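Local coordinates for protein MdcE (Pseudomonas aeruginosa, PDB 5VIP) that is the gamma subunit of a biotin-independent malonate decarboxylase, pairs with a different protein chain, and probably takes part in the decarboxylation of malonyl-S-ACP, at residues V179-G185 and M210-I214; R170-H175 and L223-V229; V79-W85 and L125-L131. All blocks are in the same frame, centred on the assembly; numbering follows the deposited sequence.

Contact 1: residues V179-G185 and M210-I214; sequences VMVHAMG and MAYDI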
loop_
_atom_site.group_PDB
_atom_site.type_symbol
_atom_site.label_atom_id
_atom_site.label_comp_id
_atom_site.label_asym_id
_atom_site.label_seq_id
_atom_site.Cartn_x
_atom_site.Cartn_y
_atom_site.Cartn_z
ATOM N N VAL A 179 10.540 15.816 -9.564
ATOM C CA VAL A 179 9.345 15.167 -9.046
ATOM C C VAL A 179 9.103 13.919 -9.875
ATOM O O VAL A 179 8.864 13.997 -11.074
ATOM C CB VAL A 179 8.109 16.079 -9.091
ATOM C CG1 VAL A 179 6.890 15.350 -8.530
ATOM C CG2 VAL A 179 8.359 17.351 -8.282
HETATM N N MSE A 180 9.195 12.762 -9.235
HETATM C CA MSE A 180 9.096 11.500 -9.953
HETATM C C MSE A 180 8.280 10.509 -9.148
HETATM O O MSE A 180 8.480 10.363 -7.945
HETATM C CB MSE A 180 10.485 10.927 -10.242
HETATM C CG MSE A 180 11.291 11.766 -11.229
HETATM SE SE MSE A 180 13.141 11.157 -11.373
HETATM C CE MSE A 180 13.807 11.662 -9.623
ATOM N N VAL A 181 7.346 9.858 -9.825
ATOM C CA VAL A 181 6.561 8.787 -9.228
ATOM C C VAL A 181 6.941 7.503 -9.945
ATOM O O VAL A 181 6.951 7.471 -11.180
ATOM C CB VAL A 181 5.052 9.024 -9.364
ATOM C CG1 VAL A 181 4.271 7.907 -8.654
ATOM C CG2 VAL A 181 4.664 10.396 -8.821
ATOM N N HIS A 182 7.281 6.460 -9.191
ATOM C CA HIS A 182 7.556 5.159 -9.805
ATOM C C HIS A 182 7.526 4.054 -8.761
ATOM O O HIS A 182 7.450 4.318 -7.565
ATOM C CB HIS A 182 8.917 5.159 -10.515
ATOM C CG HIS A 182 8.978 4.271 -11.725
ATOM N ND1 HIS A 182 9.314 2.936 -11.657
ATOM C CD2 HIS A 182 8.769 4.539 -13.038
ATOM C CE1 HIS A 182 9.300 2.417 -12.871
ATOM N NE2 HIS A 182 8.968 3.367 -13.728
ATOM N N ALA A 183 7.617 2.819 -9.236
ATOM C CA ALA A 183 7.584 1.640 -8.382
ATOM C C ALA A 183 8.987 1.165 -8.009
ATOM O O ALA A 183 9.166 0.479 -7.005
ATOM C CB ALA A 183 6.807 0.531 -9.077
HETATM N N MSE A 184 9.985 1.539 -8.806
HETATM C CA MSE A 184 11.371 1.196 -8.485
HETATM C C MSE A 184 12.344 2.262 -8.984
HETATM O O MSE A 184 12.030 3.025 -9.909
HETATM C CB MSE A 184 11.736 -0.161 -9.085
HETATM C CG MSE A 184 11.913 -0.128 -10.591
HETATM SE SE MSE A 184 11.905 -1.917 -11.407
HETATM C CE MSE A 184 9.962 -2.166 -11.536
ATOM N N GLY A 185 13.520 2.312 -8.362
ATOM C CA GLY A 185 14.559 3.253 -8.748
ATOM C C GLY A 185 15.095 3.007 -10.147
ATOM O O GLY A 185 15.059 1.878 -10.645
HETATM N N MSE A 210 5.577 3.601 -17.611
HETATM C CA MSE A 210 6.920 3.165 -17.259
HETATM C C MSE A 210 7.847 4.353 -17.021
HETATM O O MSE A 210 8.910 4.222 -16.415
HETATM C CB MSE A 210 7.470 2.272 -18.366
HETATM C CG MSE A 210 8.803 1.631 -18.074
HETATM SE SE MSE A 210 9.363 0.581 -19.638
HETATM C CE MSE A 210 11.156 0.104 -19.053
ATOM N N ALA A 211 7.423 5.517 -17.498
ATOM C CA ALA A 211 8.235 6.726 -17.414
ATOM C C ALA A 211 8.301 7.291 -15.994
ATOM O O ALA A 211 7.373 7.119 -15.198
ATOM C CB ALA A 211 7.703 7.776 -18.368
ATOM N N TYR A 212 9.408 7.970 -15.699
ATOM C CA TYR A 212 9.659 8.545 -14.377
ATOM C C TYR A 212 9.183 10.002 -14.244
ATOM O O TYR A 212 8.928 10.475 -13.136
ATOM C CB TYR A 212 11.158 8.451 -14.046
ATOM C CG TYR A 212 11.589 7.054 -13.660
ATOM C CD1 TYR A 212 11.864 6.094 -14.633
ATOM C CD2 TYR A 212 11.696 6.684 -12.325
ATOM C CE1 TYR A 212 12.245 4.810 -14.286
ATOM C CE2 TYR A 212 12.076 5.399 -11.965
ATOM C CZ TYR A 212 12.339 4.462 -12.953
ATOM O OH TYR A 212 12.715 3.188 -12.594
ATOM N N ASP A 213 9.058 10.708 -15.364
ATOM C CA ASP A 213 8.700 12.128 -15.329
ATOM C C ASP A 213 7.238 12.365 -14.963
ATOM O O ASP A 213 6.378 11.506 -15.171
ATOM C CB ASP A 213 8.980 12.780 -16.673
ATOM C CG ASP A 213 7.989 12.351 -17.726
ATOM O OD1 ASP A 213 8.153 11.239 -18.270
ATOM O OD2 ASP A 213 7.033 13.106 -17.989
ATOM N N ILE A 214 6.946 13.562 -14.469
ATOM C CA ILE A 214 5.630 13.839 -13.928
ATOM C C ILE A 214 4.590 14.121 -15.021
ATOM O O ILE A 214 3.392 13.969 -14.793
ATOM C CB ILE A 214 5.705 15.013 -12.919
ATOM C CG1 ILE A 214 4.481 15.012 -12.003
ATOM C CG2 ILE A 214 5.936 16.341 -13.636
ATOM C CD1 ILE A 214 4.393 13.763 -11.111
HETATM O O HOH W 1 9.192 14.965 -13.570
#
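The imidazole of H182 and the phenol ring of Y212 lie flat against each other in an offset stack, a clear case of a flat pair fixed by bonds at its rims. Their planes are only 7° apart and their centroids 3.7 Å. H182 NE2 donates to M210 O at 2.8 Å, nearly in the imidazole plane but well above the plane of the carbonyl. ND1 accepts the amide of M184 in the ring plane with an almost straight bond, so both ring nitrogens are used and the ring's rotation is set. Y212 OH donates to M184 O (2.8 Å), again from above the carbonyl plane. M180 CG lies 3.3 Å from Y212 O; that oxygen and V181 N are buried with no partner in the model. I214 CD1 meets V179 CG1 at 3.9 Å and also touches V181 CG2: chi1 (-161°) turns the CG1 branch toward the valines and the bend at chi2 (64°) sets CD1. A water donates to V179 O and accepts from I214 N. Strand 180-182 pairs in parallel with 155-157, helix 186-192 packs on M180, M184 and Y212, I214 opens helix 214-219, and an apolar side chain of another protein chain packs on H182.

Contact 2: residues R170-H175 and L223-V229; sequences RLIALH and LWRTLPV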
loop_
_atom_site.group_PDB
_atom_site.type_symbol
_atom_site.label_atom_id
_atom_site.label_comp_id
_atom_site.label_asym_id
_atom_site.label_seq_id
_atom_site.Cartn_x
_atom_site.Cartn_y
_atom_site.Cartn_z
ATOM N N ARG A 170 -6.898 13.703 -2.908
ATOM C CA ARG A 170 -6.423 14.474 -4.060
ATOM C C ARG A 170 -4.909 14.521 -4.073
ATOM O O ARG A 170 -4.282 14.719 -3.032
ATOM C CB ARG A 170 -6.971 15.902 -4.044
ATOM C CG ARG A 170 -8.480 16.018 -3.984
ATOM C CD ARG A 170 -9.147 15.728 -5.317
ATOM N NE ARG A 170 -10.563 16.054 -5.210
ATOM C CZ ARG A 170 -11.463 15.277 -4.612
ATOM N NH1 ARG A 170 -11.103 14.111 -4.084
ATOM N NH2 ARG A 170 -12.725 15.664 -4.536
ATOM N N LEU A 171 -4.327 14.314 -5.253
ATOM C CA LEU A 171 -2.886 14.386 -5.430
ATOM C C LEU A 171 -2.514 15.616 -6.248
ATOM O O LEU A 171 -3.034 15.823 -7.350
ATOM C CB LEU A 171 -2.353 13.130 -6.120
ATOM C CG LEU A 171 -2.376 11.817 -5.328
ATOM C CD1 LEU A 171 -1.903 10.691 -6.222
ATOM C CD2 LEU A 171 -1.501 11.912 -4.083
ATOM N N ILE A 172 -1.619 16.427 -5.698
ATOM C CA ILE A 172 -1.085 17.599 -6.396
ATOM C C ILE A 172 0.418 17.454 -6.519
ATOM O O ILE A 172 1.091 17.166 -5.532
ATOM C CB ILE A 172 -1.416 18.908 -5.647
ATOM C CG1 ILE A 172 -2.931 19.117 -5.597
ATOM C CG2 ILE A 172 -0.684 20.115 -6.279
ATOM C CD1 ILE A 172 -3.379 20.093 -4.505
ATOM N N ALA A 173 0.953 17.637 -7.723
ATOM C CA ALA A 173 2.388 17.519 -7.915
ATOM C C ALA A 173 2.980 18.842 -8.400
ATOM O O ALA A 173 2.354 19.547 -9.184
ATOM C CB ALA A 173 2.706 16.407 -8.915
ATOM N N LEU A 174 4.181 19.163 -7.941
ATOM C CA LEU A 174 4.942 20.249 -8.545
ATOM C C LEU A 174 5.440 19.801 -9.922
ATOM O O LEU A 174 5.872 18.654 -10.104
ATOM C CB LEU A 174 6.103 20.668 -7.645
ATOM C CG LEU A 174 5.668 21.062 -6.229
ATOM C CD1 LEU A 174 6.830 21.563 -5.410
ATOM C CD2 LEU A 174 4.538 22.076 -6.275
ATOM N N HIS A 175 5.342 20.695 -10.902
ATOM C CA HIS A 175 5.726 20.364 -12.264
ATOM C C HIS A 175 7.209 20.661 -12.418
ATOM O O HIS A 175 7.598 21.749 -12.855
ATOM C CB HIS A 175 4.884 21.153 -13.276
ATOM C CG HIS A 175 5.092 20.733 -14.699
ATOM N ND1 HIS A 175 5.948 21.393 -15.555
ATOM C CD2 HIS A 175 4.549 19.723 -15.420
ATOM C CE1 HIS A 175 5.928 20.806 -16.738
ATOM N NE2 HIS A 175 5.087 19.790 -16.683
ATOM N N LEU A 223 -3.299 12.474 -11.203
ATOM C CA LEU A 223 -3.160 13.740 -10.474
ATOM C C LEU A 223 -4.419 14.585 -10.577
ATOM O O LEU A 223 -5.049 14.644 -11.632
ATOM C CB LEU A 223 -1.978 14.550 -11.001
ATOM C CG LEU A 223 -0.595 13.951 -10.765
ATOM C CD1 LEU A 223 0.446 14.704 -11.558
ATOM C CD2 LEU A 223 -0.250 13.947 -9.278
ATOM N N TRP A 224 -4.783 15.252 -9.487
ATOM C CA TRP A 224 -5.846 16.242 -9.547
ATOM C C TRP A 224 -5.315 17.506 -10.255
ATOM O O TRP A 224 -5.956 18.022 -11.164
ATOM C CB TRP A 224 -6.355 16.558 -8.144
ATOM C CG TRP A 224 -7.579 17.382 -8.107
ATOM C CD1 TRP A 224 -8.828 17.024 -8.536
ATOM C CD2 TRP A 224 -7.698 18.705 -7.584
ATOM N NE1 TRP A 224 -9.713 18.053 -8.325
ATOM C CE2 TRP A 224 -9.046 19.098 -7.743
ATOM C CE3 TRP A 224 -6.795 19.604 -7.004
ATOM C CZ2 TRP A 224 -9.510 20.352 -7.342
ATOM C CZ3 TRP A 224 -7.260 20.844 -6.607
ATOM C CH2 TRP A 224 -8.605 21.205 -6.776
ATOM N N ARG A 225 -4.114 17.938 -9.880
ATOM C CA ARG A 225 -3.447 19.069 -10.505
ATOM C C ARG A 225 -1.954 19.053 -10.465
ATOM O O ARG A 225 -1.388 18.457 -9.596
ATOM C CB ARG A 225 -3.867 20.352 -9.833
ATOM C CG ARG A 225 -5.311 20.656 -10.036
ATOM C CD ARG A 225 -5.620 22.101 -10.141
ATOM N NE ARG A 225 -7.034 22.350 -10.186
ATOM C CZ ARG A 225 -7.954 21.592 -10.762
ATOM N NH1 ARG A 225 -7.661 20.470 -11.397
ATOM N NH2 ARG A 225 -9.208 21.963 -10.703
ATOM N N THR A 226 -1.346 19.746 -11.421
ATOM C CA THR A 226 0.089 19.993 -11.407
ATOM C C THR A 226 0.321 21.499 -11.265
ATOM O O THR A 226 -0.531 22.301 -11.658
ATOM C CB THR A 226 0.799 19.474 -12.678
ATOM O OG1 THR A 226 0.253 20.117 -13.835
ATOM C CG2 THR A 226 0.621 17.969 -12.822
ATOM N N LEU A 227 1.462 21.867 -10.685
ATOM C CA LEU A 227 1.772 23.261 -10.366
ATOM C C LEU A 227 3.209 23.611 -10.702
ATOM O O LEU A 227 4.142 23.030 -10.149
ATOM C CB LEU A 227 1.561 23.550 -8.879
ATOM C CG LEU A 227 0.184 23.449 -8.234
ATOM C CD1 LEU A 227 0.307 23.861 -6.768
ATOM C CD2 LEU A 227 -0.826 24.322 -8.967
ATOM N N PRO A 228 3.402 24.589 -11.591
ATOM C CA PRO A 228 4.777 25.028 -11.819
ATOM C C PRO A 228 5.250 25.923 -10.678
ATOM O O PRO A 228 4.433 26.613 -10.074
ATOM C CB PRO A 228 4.687 25.801 -13.142
ATOM C CG PRO A 228 3.278 26.296 -13.196
ATOM C CD PRO A 228 2.435 25.250 -12.486
ATOM N N VAL A 229 6.546 25.897 -10.379
ATOM C CA VAL A 229 7.113 26.739 -9.329
ATOM C C VAL A 229 8.422 27.388 -9.816
ATOM O O VAL A 229 9.097 26.845 -10.695
ATOM C CB VAL A 229 7.368 25.932 -8.019
ATOM C CG1 VAL A 229 6.052 25.407 -7.451
ATOM C CG2 VAL A 229 8.316 24.772 -8.275
HETATM O O HOH W 2 7.887 24.317 -12.358
#
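Backbone hydrogen bonds between alternate residues L171, A173 and H175 and the chain W224-L227 illustrate parallel strand pairing. A173 stands at its centre: its N donates to R225 O (3.1 Å) and its O accepts from L227 N (2.9 Å). H175 N adds a bond to L227 O, and at the other end L171 O takes W224 N at 2.8 Å, plus a long, weak bond from R225 N. The strand segments run 24° apart. A water bridges H175 O and V229 N.

R170 CD sits over the pyrrole part of the W224 indole, 3.6 Å from that ring's centroid, a CH-pi contact; W224 CG, anti to the backbone N (chi1 -170°), brings the indole under it. R170 NE is held by a salt bridge with D253, and R225 CZ lies over the opposite indole face, offset toward the rim.

Apolar packing divides between the two faces. I172 CG2 meets L227 CD1 at 3.9 Å and L174 CD2 meets V229 CG1 on one, while A173 CB rests against both methyls of L223 on the other. Strand 225-227 is an edge strand of the mixed six-stranded sheet within this chain. The long connection from its parallel neighbour 170-174 includes helix 214-219, which packs on the A173/L223 face; helix 237-254 packs on the L227 side.

Contact 3: residues V79-W85 and L125-L131; sequences VGLLEGW and LGIHQAL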
loop_
_atom_site.group_PDB
_atom_site.type_symbol
_atom_site.label_atom_id
_atom_site.label_comp_id
_atom_site.label_asym_id
_atom_site.label_seq_id
_atom_site.Cartn_x
_atom_site.Cartn_y
_atom_site.Cartn_z
ATOM N N VAL A 79 11.542 5.622 3.976
ATOM C CA VAL A 79 10.483 5.245 4.906
ATOM C C VAL A 79 10.822 3.865 5.460
ATOM O O VAL A 79 10.655 2.856 4.782
ATOM C CB VAL A 79 9.103 5.255 4.240
ATOM C CG1 VAL A 79 8.048 4.701 5.190
ATOM C CG2 VAL A 79 8.743 6.678 3.830
ATOM N N GLY A 80 11.343 3.841 6.680
ATOM C CA GLY A 80 11.698 2.602 7.348
ATOM C C GLY A 80 10.729 2.294 8.478
ATOM O O GLY A 80 9.584 2.746 8.462
ATOM N N LEU A 81 11.189 1.529 9.461
ATOM C CA LEU A 81 10.329 1.039 10.537
ATOM C C LEU A 81 9.739 2.159 11.386
ATOM O O LEU A 81 8.543 2.155 11.702
ATOM C CB LEU A 81 11.116 0.076 11.429
ATOM C CG LEU A 81 11.487 -1.237 10.743
ATOM C CD1 LEU A 81 12.706 -1.848 11.396
ATOM C CD2 LEU A 81 10.302 -2.208 10.808
ATOM N N LEU A 82 10.578 3.117 11.769
ATOM C CA LEU A 82 10.127 4.171 12.662
ATOM C C LEU A 82 9.224 5.138 11.921
ATOM O O LEU A 82 8.306 5.709 12.502
ATOM C CB LEU A 82 11.318 4.913 13.270
ATOM C CG LEU A 82 12.214 4.013 14.124
ATOM C CD1 LEU A 82 13.439 4.771 14.605
ATOM C CD2 LEU A 82 11.423 3.459 15.305
ATOM N N GLU A 83 9.484 5.308 10.632
ATOM C CA GLU A 83 8.728 6.252 9.827
ATOM C C GLU A 83 7.332 5.719 9.556
ATOM O O GLU A 83 6.359 6.453 9.671
ATOM C CB GLU A 83 9.450 6.554 8.510
ATOM C CG GLU A 83 10.790 7.275 8.697
ATOM C CD GLU A 83 11.840 6.405 9.385
ATOM O OE1 GLU A 83 11.986 5.223 8.990
ATOM O OE2 GLU A 83 12.507 6.900 10.329
ATOM N N GLY A 84 7.249 4.437 9.200
ATOM C CA GLY A 84 5.973 3.771 9.017
ATOM C C GLY A 84 5.121 3.806 10.273
ATOM O O GLY A 84 3.984 4.279 10.252
ATOM N N TRP A 85 5.656 3.309 11.387
ATOM C CA TRP A 85 4.850 3.284 12.596
ATOM C C TRP A 85 4.636 4.695 13.121
ATOM O O TRP A 85 3.585 4.985 13.677
ATOM C CB TRP A 85 5.484 2.401 13.672
ATOM C CG TRP A 85 5.387 0.922 13.393
ATOM C CD1 TRP A 85 6.422 0.044 13.265
ATOM C CD2 TRP A 85 4.182 0.153 13.216
ATOM N NE1 TRP A 85 5.936 -1.230 13.032
ATOM C CE2 TRP A 85 4.566 -1.183 12.993
ATOM C CE3 TRP A 85 2.816 0.469 13.223
ATOM C CZ2 TRP A 85 3.631 -2.209 12.776
ATOM C CZ3 TRP A 85 1.890 -0.553 13.019
ATOM C CH2 TRP A 85 2.304 -1.871 12.791
ATOM N N LEU A 125 12.058 -7.471 11.172
ATOM C CA LEU A 125 11.170 -6.794 12.108
ATOM C C LEU A 125 9.850 -6.370 11.460
ATOM O O LEU A 125 9.051 -5.679 12.081
ATOM C CB LEU A 125 11.864 -5.575 12.710
ATOM C CG LEU A 125 13.094 -5.842 13.582
ATOM C CD1 LEU A 125 13.773 -4.529 13.937
ATOM C CD2 LEU A 125 12.702 -6.575 14.833
ATOM N N GLY A 126 9.625 -6.790 10.219
ATOM C CA GLY A 126 8.345 -6.572 9.564
ATOM C C GLY A 126 8.105 -5.158 9.060
ATOM O O GLY A 126 7.083 -4.544 9.371
ATOM N N ILE A 127 9.029 -4.642 8.261
ATOM C CA ILE A 127 8.821 -3.333 7.643
ATOM C C ILE A 127 7.544 -3.294 6.776
ATOM O O ILE A 127 6.884 -2.264 6.710
ATOM C CB ILE A 127 10.058 -2.913 6.809
ATOM C CG1 ILE A 127 9.884 -1.502 6.243
ATOM C CG2 ILE A 127 10.376 -3.947 5.713
ATOM C CD1 ILE A 127 11.207 -0.866 5.775
ATOM N N HIS A 128 7.170 -4.405 6.144
ATOM C CA HIS A 128 5.905 -4.423 5.399
ATOM C C HIS A 128 4.707 -4.116 6.325
ATOM O O HIS A 128 3.720 -3.503 5.895
ATOM C CB HIS A 128 5.697 -5.773 4.700
ATOM C CG HIS A 128 5.294 -6.876 5.632
ATOM N ND1 HIS A 128 6.196 -7.545 6.431
ATOM C CD2 HIS A 128 4.075 -7.400 5.916
ATOM C CE1 HIS A 128 5.553 -8.443 7.162
ATOM N NE2 HIS A 128 4.264 -8.373 6.870
ATOM N N GLN A 129 4.801 -4.532 7.589
ATOM C CA GLN A 129 3.706 -4.344 8.540
ATOM C C GLN A 129 3.676 -2.900 9.031
ATOM O O GLN A 129 2.610 -2.317 9.249
ATOM C CB GLN A 129 3.850 -5.312 9.728
ATOM C CG GLN A 129 2.696 -5.264 10.724
ATOM C CD GLN A 129 1.374 -5.696 10.094
ATOM O OE1 GLN A 129 1.110 -6.887 9.921
ATOM N NE2 GLN A 129 0.551 -4.722 9.731
ATOM N N ALA A 130 4.864 -2.337 9.213
ATOM C CA ALA A 130 4.997 -0.942 9.622
ATOM C C ALA A 130 4.402 -0.020 8.570
ATOM O O ALA A 130 3.669 0.915 8.893
ATOM C CB ALA A 130 6.465 -0.598 9.865
ATOM N N LEU A 131 4.710 -0.285 7.303
ATOM C CA LEU A 131 4.162 0.542 6.227
ATOM C C LEU A 131 2.658 0.293 6.098
ATOM O O LEU A 131 1.906 1.210 5.796
ATOM C CB LEU A 131 4.879 0.278 4.903
ATOM C CG LEU A 131 6.116 1.168 4.678
ATOM C CD1 LEU A 131 7.093 1.097 5.850
ATOM C CD2 LEU A 131 6.806 0.791 3.372
HETATM O O HOH W 3 6.987 -3.765 12.062
#
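A130 presses its methyl over the face of the W85 indole, with CB 3.5 Å from the centroid of the five-membered ring and 23° off its normal, a CH-pi contact that shows how an alanine admits an indole close to a helix backbone. A130 CA lies over the same face, nearest CE2. On the six-membered part W85 CZ2 touches Q129 CG at 3.8 Å. L81 CD2 reaches I127 CA at 3.7 Å, and L81 CD1 meets L125 CD1, the two leucines crossing at about a right angle. V79 CG1 packs on L131 CD1 (3.8 Å). I127 CG1 lies anti to the backbone N (chi1 -176°), and the extended chain beyond it takes CD1 to G80 CA. With no side chain at G84, its backbone can come to 3.5 Å between its C and A130 O.

One shell out, a water fixes the indole. It accepts from W85 NE1 at 2.9 Å in the ring plane, and donates to L125 O and G126 O. G126, with positive phi, is the C-prime residue of the Schellman motif that ends helix 120-124, and its carbonyl also receives A130 N and Q129 N. At the N-cap of helix 81-97, G80 N donates to the anti lone pair of E83 OE1 (2.8 Å); E83 OE2 is bonded to S45 and N69.

Helices 81-97 and 127-143 thus start side by side, their opening turns 29° apart. Helix 158-163 touches V79 and L131, strand 56-63 touches V79 and E83, and an aromatic ring of another protein chain stacks on W85.

How the contacts relate
Contacts 1 and 2 touch directly, with centres 15 Å apart. I214 belongs to contact 1 but also packs against contact 2: its CG1 lies 3.8 Å from A173 CB and its CG2 reaches H175, while V179 CG2 packs on L174 O at 3.3 Å. Along the chain contact 1 is nested in the loop that contact 2 closes, and strand 180-182 is the next strand after 170-174. Contact 3 closes earlier and stands apart, its centre 22 Å from that of contact 1 and 27 Å from that of contact 2, on the opposite side of the chain's centre from contact 2. Contacts 1 and 3 both meet another protein chain, whereas no other protein chain of the assembly touches contact 2.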